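Local coordinates for protein grindelwald (Drosophila melanogaster, PDB 6ZSY) that acts as a cell-surface TNF receptor, binding the cytokine Eiger through its extracellular cysteine-rich domain to activate JNK signalling, at residues Asp5-Thr9 with Cys18-Arg24. Residues are numbered along the deposited sequence; the frame is centred on the assembly and turned at random.
Sequences DCHGT and CYVATER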
ATOM      1  N   ASP A   5     -13.583   4.040  -0.790  1.00  8.94           N
ATOM      2  CA  ASP A   5     -12.230   3.511  -0.613  1.00  7.88           C
ATOM      3  C   ASP A   5     -12.255   2.537   0.537  1.00  7.19           C
ATOM      4  O   ASP A   5     -12.555   2.918   1.690  1.00  7.86           O
ATOM      5  CB  ASP A   5     -11.227   4.597  -0.290  1.00  9.86           C
ATOM      6  CG  ASP A   5     -10.746   5.352  -1.448  1.00 12.34           C
ATOM      7  OD1 ASP A   5     -11.108   5.157  -2.610  1.00 12.65           O
ATOM      8  OD2 ASP A   5      -9.825   6.218  -1.225  1.00 23.99           O
ATOM      9  N   CYS A   6     -11.930   1.275   0.261  1.00  6.85           N
ATOM     10  CA  CYS A   6     -11.817   0.259   1.294  1.00  6.88           C
ATOM     11  C   CYS A   6     -13.093   0.147   2.147  1.00  6.02           C
ATOM     12  O   CYS A   6     -13.022  -0.206   3.325  1.00  6.73           O
ATOM     13  CB  CYS A   6     -10.584   0.433   2.157  1.00  8.09           C
ATOM     14  SG  CYS A   6      -9.105  -0.029   1.179  1.00  8.85           S
ATOM     15  N   HIS A   7     -14.252   0.420   1.529  1.00  6.52           N
ATOM     16  CA  HIS A   7     -15.519   0.269   2.226  1.00  6.64           C
ATOM     17  C   HIS A   7     -15.553   1.107   3.509  1.00  6.64           C
ATOM     18  O   HIS A   7     -16.243   0.782   4.469  1.00  7.64           O
ATOM     19  CB  HIS A   7     -15.845  -1.182   2.555  1.00  7.32           C
ATOM     20  CG  HIS A   7     -15.897  -2.086   1.396  1.00  7.37           C
ATOM     21  ND1 HIS A   7     -17.039  -2.433   0.736  1.00  7.82           N
ATOM     22  CD2 HIS A   7     -14.915  -2.754   0.734  1.00  8.13           C
ATOM     23  CE1 HIS A   7     -16.776  -3.268  -0.249  1.00  8.74           C
ATOM     24  NE2 HIS A   7     -15.452  -3.481  -0.288  1.00  9.16           N
ATOM     25  N   GLY A   8     -14.833   2.248   3.510  1.00  6.78           N
ATOM     26  CA  GLY A   8     -14.758   3.137   4.652  1.00  7.76           C
ATOM     27  C   GLY A   8     -13.704   2.846   5.675  1.00  6.93           C
ATOM     28  O   GLY A   8     -13.494   3.631   6.591  1.00  7.80           O
ATOM     29  N   THR A   9     -13.013   1.703   5.565  1.00  6.72           N
ATOM     30  CA  THR A   9     -11.953   1.389   6.504  1.00  6.81           C
ATOM     31  C   THR A   9     -10.786   2.363   6.328  1.00  6.99           C
ATOM     32  O   THR A   9     -10.402   2.693   5.231  1.00  8.48           O
ATOM     33  CB  THR A   9     -11.465  -0.058   6.272  1.00  7.08           C
ATOM     34  OG1 THR A   9     -12.454  -0.958   6.814  1.00  8.38           O
ATOM     35  CG2 THR A   9     -10.151  -0.355   6.962  1.00  8.20           C
ATOM     36  N   CYS A  18      -4.748   1.763   1.403  1.00  7.00           N
ATOM     37  CA  CYS A  18      -5.979   1.249   0.819  1.00  7.09           C
ATOM     38  C   CYS A  18      -5.723   0.980  -0.646  1.00  6.84           C
ATOM     39  O   CYS A  18      -5.487   1.905  -1.424  1.00  7.86           O
ATOM     40  CB  CYS A  18      -7.094   2.250   1.026  1.00  8.55           C
ATOM     41  SG  CYS A  18      -8.612   1.696   0.148  1.00  9.43           S
ATOM     42  N   TYR A  19      -5.755  -0.303  -1.019  1.00  6.75           N
ATOM     43  CA  TYR A  19      -5.513  -0.732  -2.399  1.00  7.01           C
ATOM     44  C   TYR A  19      -6.880  -0.768  -3.086  1.00  6.60           C
ATOM     45  O   TYR A  19      -7.693  -1.649  -2.819  1.00  7.34           O
ATOM     46  CB  TYR A  19      -4.871  -2.099  -2.424  1.00  7.62           C
ATOM     47  CG  TYR A  19      -4.466  -2.617  -3.770  1.00  7.96           C
ATOM     48  CD1 TYR A  19      -4.066  -1.807  -4.810  1.00  8.20           C
ATOM     49  CD2 TYR A  19      -4.418  -3.991  -3.970  1.00 10.02           C
ATOM     50  CE1 TYR A  19      -3.651  -2.317  -6.054  1.00  8.90           C
ATOM     51  CE2 TYR A  19      -4.016  -4.530  -5.187  1.00 11.14           C
ATOM     52  CZ  TYR A  19      -3.637  -3.710  -6.227  1.00 10.59           C
ATOM     53  OH  TYR A  19      -3.239  -4.261  -7.395  1.00 13.70           O
ATOM     54  N   VAL A  20      -7.125   0.183  -3.995  1.00  7.69           N
ATOM     55  CA  VAL A  20      -8.531   0.217  -4.461  0.50  7.67           C
ATOM     56  C   VAL A  20      -8.808  -0.893  -5.439  1.00  6.81           C
ATOM     57  O   VAL A  20      -9.986  -1.186  -5.636  1.00  7.34           O
ATOM     58  CB  VAL A  20      -8.890   1.578  -5.044  0.50  7.75           C
ATOM     59  CG1 VAL A  20      -8.842   2.674  -3.991  0.50  7.91           C
ATOM     60  CG2 VAL A  20      -7.944   1.923  -6.166  0.50  6.72           C
ATOM     61  N   ALA A  21      -7.806  -1.619  -5.972  1.00  6.76           N
ATOM     62  CA  ALA A  21      -8.145  -2.785  -6.808  1.00  7.16           C
ATOM     63  C   ALA A  21      -8.991  -3.765  -6.029  1.00  7.17           C
ATOM     64  O   ALA A  21      -9.977  -4.315  -6.561  1.00  8.67           O
ATOM     65  CB  ALA A  21      -6.868  -3.459  -7.291  1.00  8.95           C
ATOM     66  N   THR A  22      -8.625  -4.044  -4.784  1.00  7.05           N
ATOM     67  CA  THR A  22      -9.339  -4.973  -3.938  1.00  7.49           C
ATOM     68  C   THR A  22     -10.282  -4.277  -2.949  1.00  6.72           C
ATOM     69  O   THR A  22     -11.099  -4.976  -2.307  1.00  7.56           O
ATOM     70  CB  THR A  22      -8.311  -5.837  -3.128  1.00  9.20           C
ATOM     71  OG1 THR A  22      -7.540  -4.915  -2.378  1.00  9.07           O
ATOM     72  CG2 THR A  22      -7.463  -6.691  -4.055  1.00 12.13           C
ATOM     73  N   GLU A  23     -10.113  -2.978  -2.782  1.00  6.21           N
ATOM     74  CA  GLU A  23     -10.773  -2.199  -1.730  1.00  6.42           C
ATOM     75  C   GLU A  23     -10.496  -2.828  -0.349  1.00  6.30           C
ATOM     76  O   GLU A  23     -11.378  -2.871   0.528  1.00  7.61           O
ATOM     77  CB  GLU A  23     -12.255  -1.970  -2.007  1.00  7.09           C
ATOM     78  CG  GLU A  23     -12.496  -1.195  -3.301  1.00  6.74           C
ATOM     79  CD  GLU A  23     -12.150   0.292  -3.311  1.00  6.67           C
ATOM     80  OE1 GLU A  23     -11.457   0.779  -2.387  1.00  6.92           O
ATOM     81  OE2 GLU A  23     -12.554   0.978  -4.291  1.00  7.65           O
ATOM     82  N   ARG A  24      -9.231  -3.246  -0.161  1.00  6.37           N
ATOM     83  CA  ARG A  24      -8.761  -3.734   1.120  1.00  7.02           C
ATOM     84  C   ARG A  24      -7.449  -3.012   1.479  1.00  6.40           C
ATOM     85  O   ARG A  24      -6.715  -2.559   0.601  1.00  6.84           O
ATOM     86  CB  ARG A  24      -8.482  -5.231   1.063  1.00  9.70           C
ATOM     87  CG  ARG A  24      -9.695  -6.091   0.731  1.00 12.49           C
ATOM     88  CD  ARG A  24     -10.589  -6.295   1.932  1.00 24.23           C
ATOM     89  NE  ARG A  24     -11.792  -7.043   1.645  1.00 28.27           N
ATOM     90  CZ  ARG A  24     -12.998  -6.862   1.186  1.00 28.93           C
ATOM     91  NH1 ARG A  24     -13.626  -5.746   1.581  1.00 59.97           N
ATOM     92  NH2 ARG A  24     -13.666  -7.642   0.346  1.00 49.53           N
TER
HETATM   93  O   HOH W   1     -11.670  -2.885   3.476  1.00 22.89           O
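C6 and C18 are joined by a disulfide, SG to SG 2.1 Å. This is the tight part of the contact, and C6 is buried here. C18 extends its SG anti to the backbone N (chi1 174°), across to the N-terminal loop. Next to the disulfide, E23 OE1 accepts a nearly straight hydrogen bond from C6 N at 2.7 Å. The N-H meets the carboxylate from above its plane. A bend at chi2 (-72°) brings E23 OE1 to C6 N. C6 CA also makes a CA-H...O contact with E23 O at 3.3 Å. Opposite Y19 stand two residues, E23 and R24, which form a G1 beta bulge at the end of the turn joining strands 16-19 and 24-27. The disulfide joins the N-terminal loop of this cysteine-rich extracellular domain to the hairpin. An alanine in place of E23 removes the carboxylate, and the C6 N-H would probably be left without its mate, with the N-terminal loop held less firmly beside the disulfide. The outer side is looser and more exposed. The H7 ring puts CD2 3.4 Å from R24 NH1, the ring and guanidinium planes 24° apart. E23 O lies at the ring edge. A water donates to both C6 O and E23 O.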